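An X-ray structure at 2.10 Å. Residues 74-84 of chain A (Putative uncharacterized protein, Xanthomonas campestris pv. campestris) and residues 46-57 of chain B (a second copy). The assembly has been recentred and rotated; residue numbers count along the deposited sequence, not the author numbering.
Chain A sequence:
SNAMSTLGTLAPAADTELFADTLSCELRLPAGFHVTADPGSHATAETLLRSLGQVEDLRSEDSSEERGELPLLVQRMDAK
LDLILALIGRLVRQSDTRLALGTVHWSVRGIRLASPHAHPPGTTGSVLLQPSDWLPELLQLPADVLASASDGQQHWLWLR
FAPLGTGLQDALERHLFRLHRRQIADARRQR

Chain A 74-84: VQRMDAKLDLI
Chain B, residues 46-57: ETLLRSLGQVED

No hydrogen bond across the two stretches is clear, so the polar evidence is a matter of proximity. Arg A76 (chi1 t, chi2 t, chi3 -97°, chi4 66°) carries its guanidinium over the end of the chain B helix. Its NH1 lies 3.1 Å from Gln B54 O at a poor angle, and Glu B56 OE1 stands 4.5 Å from Arg A76 NH2, beyond a salt bridge, a distance to be read loosely, because Arg A76 NH2 is 2.3 Å from Asp B57 O. Asp B57 is poorly ordered, and its O sits too close to the guanidinium to support any bond. Asp A82 (chi1 m) brings OD1 to 3.3 Å from Ser B51 OG. Within its own helix, Ser B51 OG (chi1 m) donates a weak hydrogen bond to Thr B47 O, 3.1 Å.

Packing supplies the firmer evidence. The chain A stretch, 74-84, is helical throughout; chain B is helical over 46-54, and Val B55 leaves helical geometry at phi/psi -87/41. The N-to-C directions of the two helices differ by 133°, nearer antiparallel than parallel, and the axes approach to 8.5 Å. Ala A79, with CB pointing toward chain B, and Ser B51 carry short side chains where the backbones come closest, their CA atoms 4.7 Å apart. Ala A79 CB meets Val B55 CG1 (chi1 m) at 3.8 Å. Leu A83 (m, t) reaches across with CD2 3.4 Å from Leu B52 CD1 and 4.1 Å from Leu B48 CD1, forming a buried apolar cluster. In all, 576 Å² is buried.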

# COMPACT_ATOMS: atom_id res chain seq x y z
N VAL A 74 0.85 -20.75 2.46
CA VAL A 74 1.75 -19.95 1.63
C VAL A 74 1.09 -19.56 0.31
O VAL A 74 1.11 -18.39 -0.07
CB VAL A 74 3.05 -20.72 1.34
CG1 VAL A 74 3.94 -19.90 0.42
CG2 VAL A 74 3.78 -21.03 2.65
N GLN A 75 0.51 -20.54 -0.38
CA GLN A 75 -0.15 -20.29 -1.66
C GLN A 75 -1.17 -19.18 -1.51
O GLN A 75 -1.28 -18.29 -2.35
CB GLN A 75 -0.84 -21.58 -2.13
CG GLN A 75 0.13 -22.74 -2.37
CD GLN A 75 -0.58 -24.07 -2.55
OE1 GLN A 75 -1.12 -24.63 -1.59
NE2 GLN A 75 -0.59 -24.58 -3.78
N ARG A 76 -1.91 -19.23 -0.41
CA ARG A 76 -2.93 -18.25 -0.12
C ARG A 76 -2.35 -16.84 0.22
O ARG A 76 -2.93 -15.82 -0.15
CB ARG A 76 -3.80 -18.80 1.02
CG ARG A 76 -4.69 -17.81 1.72
CD ARG A 76 -5.32 -18.42 3.00
NE ARG A 76 -6.66 -18.94 2.76
CZ ARG A 76 -6.94 -19.97 1.98
NH1 ARG A 76 -5.95 -20.61 1.35
NH2 ARG A 76 -8.20 -20.38 1.81
N MET A 77 -1.20 -16.80 0.90
CA MET A 77 -0.57 -15.51 1.22
C MET A 77 -0.15 -14.88 -0.11
O MET A 77 -0.29 -13.67 -0.31
CB MET A 77 0.68 -15.69 2.11
CG MET A 77 0.38 -16.07 3.57
SD MET A 77 1.83 -16.64 4.50
CE MET A 77 2.43 -15.16 5.08
N ASP A 78 0.37 -15.70 -1.02
CA ASP A 78 0.78 -15.22 -2.34
C ASP A 78 -0.40 -14.60 -3.07
O ASP A 78 -0.25 -13.59 -3.77
CB ASP A 78 1.35 -16.37 -3.18
CG ASP A 78 1.68 -15.94 -4.61
OD1 ASP A 78 2.53 -15.04 -4.79
OD2 ASP A 78 1.09 -16.51 -5.55
N ALA A 79 -1.57 -15.19 -2.90
CA ALA A 79 -2.78 -14.68 -3.53
C ALA A 79 -3.07 -13.28 -3.00
O ALA A 79 -3.32 -12.36 -3.76
CB ALA A 79 -3.95 -15.60 -3.26
N LYS A 80 -3.01 -13.14 -1.67
CA LYS A 80 -3.25 -11.85 -1.03
C LYS A 80 -2.29 -10.79 -1.58
O LYS A 80 -2.65 -9.62 -1.71
CB LYS A 80 -3.10 -11.96 0.49
CG LYS A 80 -4.13 -12.86 1.15
CD LYS A 80 -3.84 -13.03 2.63
CE LYS A 80 -4.80 -14.07 3.23
NZ LYS A 80 -4.43 -14.56 4.58
N LEU A 81 -1.06 -11.21 -1.87
CA LEU A 81 -0.06 -10.31 -2.43
C LEU A 81 -0.54 -9.81 -3.78
O LEU A 81 -0.46 -8.61 -4.06
CB LEU A 81 1.30 -11.01 -2.57
CG LEU A 81 2.15 -11.08 -1.30
CD1 LEU A 81 3.40 -11.89 -1.59
CD2 LEU A 81 2.51 -9.66 -0.81
N ASP A 82 -1.03 -10.72 -4.62
CA ASP A 82 -1.54 -10.37 -5.94
C ASP A 82 -2.65 -9.33 -5.79
O ASP A 82 -2.69 -8.34 -6.52
CB ASP A 82 -2.10 -11.61 -6.65
CG ASP A 82 -1.01 -12.51 -7.21
OD1 ASP A 82 -1.28 -13.70 -7.48
OD2 ASP A 82 0.13 -12.02 -7.39
N LEU A 83 -3.53 -9.56 -4.83
CA LEU A 83 -4.63 -8.64 -4.57
C LEU A 83 -4.12 -7.27 -4.12
O LEU A 83 -4.54 -6.25 -4.65
CB LEU A 83 -5.56 -9.24 -3.50
CG LEU A 83 -6.28 -10.52 -3.98
CD1 LEU A 83 -7.05 -11.16 -2.82
CD2 LEU A 83 -7.21 -10.16 -5.13
N ILE A 84 -3.21 -7.25 -3.16
CA ILE A 84 -2.66 -5.99 -2.66
C ILE A 84 -2.02 -5.19 -3.78
O ILE A 84 -2.28 -4.00 -3.94
CB ILE A 84 -1.60 -6.24 -1.54
CG1 ILE A 84 -2.30 -6.79 -0.29
CG2 ILE A 84 -0.85 -4.95 -1.18
CD1 ILE A 84 -1.40 -7.71 0.53
N GLU B 46 -6.91 -13.18 -15.14
CA GLU B 46 -6.74 -14.53 -14.62
C GLU B 46 -6.20 -14.46 -13.19
O GLU B 46 -6.70 -15.15 -12.30
CB GLU B 46 -5.77 -15.33 -15.50
CG GLU B 46 -5.72 -16.79 -15.13
CD GLU B 46 -4.68 -17.55 -15.92
OE1 GLU B 46 -4.11 -16.96 -16.87
OE2 GLU B 46 -4.45 -18.74 -15.60
N THR B 47 -5.20 -13.62 -12.97
CA THR B 47 -4.62 -13.48 -11.63
C THR B 47 -5.69 -13.04 -10.64
O THR B 47 -5.81 -13.62 -9.56
CB THR B 47 -3.47 -12.45 -11.60
OG1 THR B 47 -2.45 -12.83 -12.53
CG2 THR B 47 -2.85 -12.37 -10.19
N LEU B 48 -6.47 -12.03 -11.00
CA LEU B 48 -7.52 -11.53 -10.13
C LEU B 48 -8.52 -12.62 -9.74
O LEU B 48 -8.85 -12.78 -8.56
CB LEU B 48 -8.26 -10.37 -10.80
CG LEU B 48 -9.51 -9.87 -10.06
CD1 LEU B 48 -9.14 -9.47 -8.64
CD2 LEU B 48 -10.13 -8.72 -10.81
N LEU B 49 -8.99 -13.37 -10.74
CA LEU B 49 -9.96 -14.43 -10.51
C LEU B 49 -9.42 -15.53 -9.60
O LEU B 49 -10.03 -15.85 -8.59
CB LEU B 49 -10.41 -15.03 -11.85
CG LEU B 49 -11.40 -14.17 -12.64
CD1 LEU B 49 -11.86 -14.93 -13.90
CD2 LEU B 49 -12.60 -13.84 -11.75
N ARG B 50 -8.28 -16.10 -9.97
CA ARG B 50 -7.70 -17.17 -9.17
C ARG B 50 -7.37 -16.74 -7.74
O ARG B 50 -7.56 -17.50 -6.79
CB ARG B 50 -6.45 -17.75 -9.86
CG ARG B 50 -6.79 -18.46 -11.17
CD ARG B 50 -5.59 -19.13 -11.84
NE ARG B 50 -5.91 -19.64 -13.18
CZ ARG B 50 -6.75 -20.65 -13.43
NH1 ARG B 50 -7.37 -21.27 -12.44
NH2 ARG B 50 -6.97 -21.03 -14.67
N SER B 51 -6.90 -15.51 -7.59
CA SER B 51 -6.55 -15.01 -6.26
C SER B 51 -7.77 -14.86 -5.36
O SER B 51 -7.70 -15.19 -4.17
CB SER B 51 -5.79 -13.69 -6.38
OG SER B 51 -4.47 -13.96 -6.79
N LEU B 52 -8.87 -14.38 -5.92
CA LEU B 52 -10.09 -14.24 -5.15
C LEU B 52 -10.49 -15.62 -4.66
O LEU B 52 -10.91 -15.80 -3.52
CB LEU B 52 -11.21 -13.67 -6.01
CG LEU B 52 -11.41 -12.16 -5.98
CD1 LEU B 52 -10.10 -11.46 -6.28
CD2 LEU B 52 -12.46 -11.77 -6.99
N GLY B 53 -10.35 -16.60 -5.54
CA GLY B 53 -10.71 -17.96 -5.18
C GLY B 53 -9.76 -18.63 -4.21
O GLY B 53 -10.21 -19.36 -3.33
N GLN B 54 -8.46 -18.39 -4.34
CA GLN B 54 -7.50 -19.03 -3.46
C GLN B 54 -7.64 -18.59 -2.01
O GLN B 54 -7.33 -19.35 -1.09
CB GLN B 54 -6.07 -18.78 -3.95
CG GLN B 54 -5.08 -19.80 -3.45
CD GLN B 54 -3.95 -20.06 -4.43
OE1 GLN B 54 -3.08 -20.91 -4.19
NE2 GLN B 54 -3.95 -19.33 -5.55
N VAL B 55 -8.12 -17.37 -1.79
CA VAL B 55 -8.32 -16.88 -0.43
C VAL B 55 -9.71 -17.32 0.02
O VAL B 55 -10.44 -16.57 0.67
CB VAL B 55 -8.19 -15.33 -0.35
CG1 VAL B 55 -6.90 -14.88 -1.01
CG2 VAL B 55 -9.37 -14.66 -1.02
N GLU B 56 -10.06 -18.56 -0.32
CA GLU B 56 -11.36 -19.14 0.01
C GLU B 56 -11.70 -19.16 1.49
O GLU B 56 -12.79 -18.72 1.89
CB GLU B 56 -11.47 -20.55 -0.57
CG GLU B 56 -10.20 -21.37 -0.46
CD GLU B 56 -10.16 -22.49 -1.49
OE1 GLU B 56 -9.16 -23.22 -1.55
OE2 GLU B 56 -11.15 -22.63 -2.24
N ASP B 57 -10.79 -19.69 2.32
CA ASP B 57 -11.03 -19.74 3.76
C ASP B 57 -9.83 -20.28 4.55
O ASP B 57 -8.88 -20.81 3.93
CB ASP B 57 -12.25 -20.61 4.06
CG ASP B 57 -11.87 -21.91 4.74
OD1 ASP B 57 -11.31 -22.81 4.05
OD2 ASP B 57 -12.11 -22.03 5.98